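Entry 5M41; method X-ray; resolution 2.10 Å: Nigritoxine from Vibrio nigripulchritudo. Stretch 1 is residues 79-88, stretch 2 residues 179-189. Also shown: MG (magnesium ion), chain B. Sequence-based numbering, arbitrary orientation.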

# COMPACT_ATOMS: atom_id res chain seq x y z
N TYR A 79 0.96 36.07 38.95
CA TYR A 79 -0.44 36.44 39.11
C TYR A 79 -1.27 35.75 38.03
O TYR A 79 -0.89 35.76 36.86
CB TYR A 79 -0.66 37.95 39.01
CG TYR A 79 0.18 38.82 39.92
CD1 TYR A 79 0.56 38.38 41.19
CD2 TYR A 79 0.56 40.10 39.54
CE1 TYR A 79 1.33 39.18 42.03
CE2 TYR A 79 1.32 40.92 40.37
CZ TYR A 79 1.70 40.45 41.62
OH TYR A 79 2.46 41.23 42.47
N THR A 80 -2.42 35.22 38.42
CA THR A 80 -3.33 34.60 37.48
C THR A 80 -4.51 35.54 37.21
O THR A 80 -4.78 36.44 38.00
CB THR A 80 -3.86 33.25 37.99
OG1 THR A 80 -4.48 33.43 39.26
CG2 THR A 80 -2.72 32.25 38.09
N TYR A 81 -5.18 35.31 36.09
CA TYR A 81 -6.19 36.21 35.58
C TYR A 81 -7.34 35.37 35.09
O TYR A 81 -7.14 34.23 34.63
CB TYR A 81 -5.66 36.91 34.33
CG TYR A 81 -4.55 37.92 34.49
CD1 TYR A 81 -4.62 38.92 35.46
CD2 TYR A 81 -3.48 37.93 33.61
CE1 TYR A 81 -3.61 39.88 35.58
CE2 TYR A 81 -2.47 38.87 33.71
CZ TYR A 81 -2.54 39.84 34.69
OH TYR A 81 -1.56 40.79 34.78
N GLY A 82 -8.53 35.96 35.07
CA GLY A 82 -9.63 35.42 34.27
C GLY A 82 -9.40 35.67 32.79
O GLY A 82 -10.19 36.33 32.14
N ALA A 83 -8.30 35.13 32.24
CA ALA A 83 -7.94 35.37 30.85
C ALA A 83 -7.20 34.16 30.32
O ALA A 83 -6.24 33.72 30.94
CB ALA A 83 -7.07 36.64 30.74
N THR A 84 -7.61 33.63 29.18
CA THR A 84 -6.98 32.42 28.65
C THR A 84 -5.56 32.73 28.15
O THR A 84 -5.33 33.81 27.62
CB THR A 84 -7.87 31.85 27.54
OG1 THR A 84 -9.20 31.68 28.05
CG2 THR A 84 -7.32 30.52 27.01
N ASN A 85 -4.61 31.83 28.39
CA ASN A 85 -3.24 31.98 27.85
C ASN A 85 -2.40 33.10 28.49
O ASN A 85 -1.33 33.45 27.97
CB ASN A 85 -3.26 32.21 26.34
CG ASN A 85 -3.85 31.02 25.58
OD1 ASN A 85 -3.54 29.86 25.87
ND2 ASN A 85 -4.71 31.30 24.59
N MET A 86 -2.91 33.69 29.56
CA MET A 86 -2.28 34.90 30.12
C MET A 86 -2.03 34.82 31.59
O MET A 86 -2.79 34.18 32.34
CB MET A 86 -3.15 36.13 29.83
CG MET A 86 -3.34 36.42 28.34
SD MET A 86 -4.53 37.74 28.02
CE MET A 86 -3.73 39.07 28.94
N PHE A 87 -0.94 35.45 32.01
CA PHE A 87 -0.57 35.55 33.42
C PHE A 87 0.44 36.69 33.55
O PHE A 87 0.89 37.21 32.55
CB PHE A 87 0.03 34.22 33.95
CG PHE A 87 1.23 33.73 33.16
CD1 PHE A 87 2.53 34.09 33.53
CD2 PHE A 87 1.05 32.90 32.05
CE1 PHE A 87 3.64 33.64 32.81
CE2 PHE A 87 2.17 32.44 31.33
CZ PHE A 87 3.45 32.80 31.72
N PHE A 88 0.77 37.06 34.79
CA PHE A 88 1.73 38.15 35.07
C PHE A 88 2.91 37.65 35.89
O PHE A 88 2.72 36.87 36.84
CB PHE A 88 1.05 39.27 35.86
CG PHE A 88 1.76 40.61 35.78
CD1 PHE A 88 1.67 41.40 34.64
CD2 PHE A 88 2.47 41.10 36.87
CE1 PHE A 88 2.30 42.63 34.57
CE2 PHE A 88 3.10 42.34 36.81
CZ PHE A 88 3.00 43.11 35.66
MG MG B . -18.90 25.14 24.90
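Stretch 2 (179-189) KILVERLDYHV

Stretch 2 is helical from Lys-179 to Val-189, part of a longer helix, and it lies against the loop that joins the two strand segments of stretch 1. From Thr-80 to Thr-84 the chain runs roughly the same way as the helix, and from Asn-85 to Phe-88 it runs back. Those segments pair through Tyr-79 N to Phe-88 O (2.9 Å) and Phe-88 N to Tyr-79 O (3.0 Å); between them the chain reverses in a type II beta turn from Ala-83 to Met-86, with Asn-85 at the positive phi (70°) typical of its third position. The helix is held by regular i to i+4 bonds, such as Arg-184 N to Ile-180 O (2.8 Å) and His-188 N to Arg-184 O (2.9 Å). The backbones come nearest at the turn, where the CA atoms of Thr-84 and Leu-185 are 5.7 Å apart and those of Asn-85 and Leu-181 are 6.4 Å apart; the CA atoms of Thr-80 and Ile-180 are 8.0 Å apart. The contact buries 443 Å² in all.

Polar contacts centre on the Thr-84 hydroxyl. Arg-184 NE donates to Thr-84 OG1 at 2.9 Å with a nearly straight N-H...O angle of 162°, and Thr-84 OG1 also hydrogen-bonds His-188 ND1 at 2.6 Å. Arg-184 and His-188 are one helical turn apart, so one threonine can engage both, and its oxygen lies near the plane of both the guanidinium and the imidazole. The guanidinium is also packed against backbone: Ala-83 N and Gly-82 C lie over one of its faces, with Gly-82 C 3.4 Å from Arg-184 NH1.

Apolar contacts spread along the same side of the helix. Thr-84 turns its methyl to Leu-185, CG2 to CD1 at 3.9 Å, so this side chain serves both polar and apolar neighbours. Leu-181 reaches the turn and the strand after it: its CD2 is 3.9 Å from Asn-85 CA and 3.8 Å from Met-86 N. Leu-181 CD1 approaches Phe-87 CD2 obliquely at 4.3 Å, and Leu-181 CD2 is barely farther from the same atom, at 4.4 Å. Farther toward the start of stretch 2, Ile-180 CG2 meets Thr-80 CG2 at 4.1 Å, both CA-to-CB bonds pointing toward the opposing stretch.

One water bridges the backbones, accepting from Asn-85 N (3.0 Å) and donating to Leu-181 O (2.8 Å). Away from the contact, Lys-179 NZ forms a salt bridge with Glu-183 OE2 (2.7 Å), and Val-189 O binds the magnesium ion MG at 2.5 Å, together with three waters and ligands elsewhere in the structure.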

# COMPACT_ATOMS: atom_id res chain seq x y z
N LYS A 179 -1.27 24.08 35.29
CA LYS A 179 -2.54 23.47 35.66
C LYS A 179 -3.66 24.51 35.54
O LYS A 179 -4.71 24.23 34.98
CB LYS A 179 -2.46 22.95 37.11
CG LYS A 179 -3.75 22.36 37.68
CD LYS A 179 -3.41 21.37 38.81
CE LYS A 179 -4.52 20.36 39.10
NZ LYS A 179 -5.79 21.02 39.50
N ILE A 180 -3.42 25.70 36.09
CA ILE A 180 -4.43 26.76 36.09
C ILE A 180 -4.76 27.16 34.65
O ILE A 180 -5.91 27.42 34.35
CB ILE A 180 -4.02 28.03 36.92
CG1 ILE A 180 -3.71 27.71 38.40
CG2 ILE A 180 -5.10 29.14 36.87
CD1 ILE A 180 -4.72 26.83 39.09
N LEU A 181 -3.75 27.23 33.79
CA LEU A 181 -3.98 27.58 32.37
C LEU A 181 -4.83 26.55 31.64
O LEU A 181 -5.71 26.91 30.84
CB LEU A 181 -2.65 27.77 31.62
CG LEU A 181 -1.88 29.05 31.97
CD1 LEU A 181 -0.40 28.88 31.65
CD2 LEU A 181 -2.43 30.26 31.22
N VAL A 182 -4.56 25.28 31.90
CA VAL A 182 -5.40 24.19 31.35
C VAL A 182 -6.83 24.34 31.84
O VAL A 182 -7.78 24.26 31.03
CB VAL A 182 -4.84 22.80 31.75
CG1 VAL A 182 -5.87 21.67 31.53
CG2 VAL A 182 -3.56 22.53 30.97
N GLU A 183 -7.00 24.60 33.14
CA GLU A 183 -8.36 24.71 33.68
C GLU A 183 -9.04 25.97 33.13
O GLU A 183 -10.23 25.96 32.91
CB GLU A 183 -8.36 24.69 35.23
CG GLU A 183 -8.06 23.30 35.79
CD GLU A 183 -7.47 23.29 37.21
OE1 GLU A 183 -6.85 24.28 37.66
OE2 GLU A 183 -7.57 22.24 37.86
N ARG A 184 -8.29 27.04 32.93
CA ARG A 184 -8.86 28.26 32.31
C ARG A 184 -9.35 28.02 30.88
O ARG A 184 -10.43 28.45 30.52
CB ARG A 184 -7.85 29.44 32.40
CG ARG A 184 -8.21 30.63 31.52
CD ARG A 184 -9.51 31.31 31.91
NE ARG A 184 -9.98 32.13 30.80
CZ ARG A 184 -10.96 33.01 30.86
NH1 ARG A 184 -11.64 33.21 31.98
NH2 ARG A 184 -11.28 33.68 29.75
N LEU A 185 -8.56 27.32 30.07
CA LEU A 185 -8.96 27.03 28.70
C LEU A 185 -10.23 26.14 28.70
O LEU A 185 -11.17 26.38 27.94
CB LEU A 185 -7.78 26.38 27.93
CG LEU A 185 -8.05 25.89 26.51
CD1 LEU A 185 -8.56 27.07 25.66
CD2 LEU A 185 -6.83 25.22 25.87
N ASP A 186 -10.26 25.12 29.55
CA ASP A 186 -11.47 24.28 29.64
C ASP A 186 -12.71 25.13 29.98
O ASP A 186 -13.75 24.99 29.36
CB ASP A 186 -11.31 23.20 30.73
CG ASP A 186 -10.40 22.06 30.31
OD1 ASP A 186 -10.14 21.85 29.11
OD2 ASP A 186 -9.92 21.36 31.23
N TYR A 187 -12.59 26.02 30.95
CA TYR A 187 -13.68 26.91 31.30
C TYR A 187 -14.08 27.81 30.14
O TYR A 187 -15.25 28.00 29.87
CB TYR A 187 -13.28 27.78 32.50
CG TYR A 187 -14.25 28.91 32.79
CD1 TYR A 187 -15.50 28.67 33.35
CD2 TYR A 187 -13.88 30.24 32.55
CE1 TYR A 187 -16.38 29.72 33.64
CE2 TYR A 187 -14.74 31.31 32.84
CZ TYR A 187 -15.99 31.03 33.40
OH TYR A 187 -16.84 32.09 33.68
N HIS A 188 -13.10 28.39 29.46
CA HIS A 188 -13.38 29.27 28.33
C HIS A 188 -14.17 28.55 27.27
O HIS A 188 -15.23 29.02 26.81
CB HIS A 188 -12.06 29.81 27.77
CG HIS A 188 -12.22 30.89 26.73
ND1 HIS A 188 -11.31 31.87 26.57
CD2 HIS A 188 -13.22 31.12 25.78
CE1 HIS A 188 -11.71 32.71 25.58
NE2 HIS A 188 -12.87 32.25 25.09
N VAL A 189 -13.71 27.37 26.90
CA VAL A 189 -14.47 26.52 25.98
C VAL A 189 -15.88 26.21 26.49
O VAL A 189 -16.85 26.24 25.70
CB VAL A 189 -13.71 25.21 25.67
CG1 VAL A 189 -14.62 24.21 24.94
CG2 VAL A 189 -12.45 25.53 24.88
O HOH W 1 -5.13 28.96 29.10
O HOH W 2 -18.50 22.98 26.07
O HOH W 3 -20.67 25.24 26.45
O HOH W 4 -20.60 24.38 23.24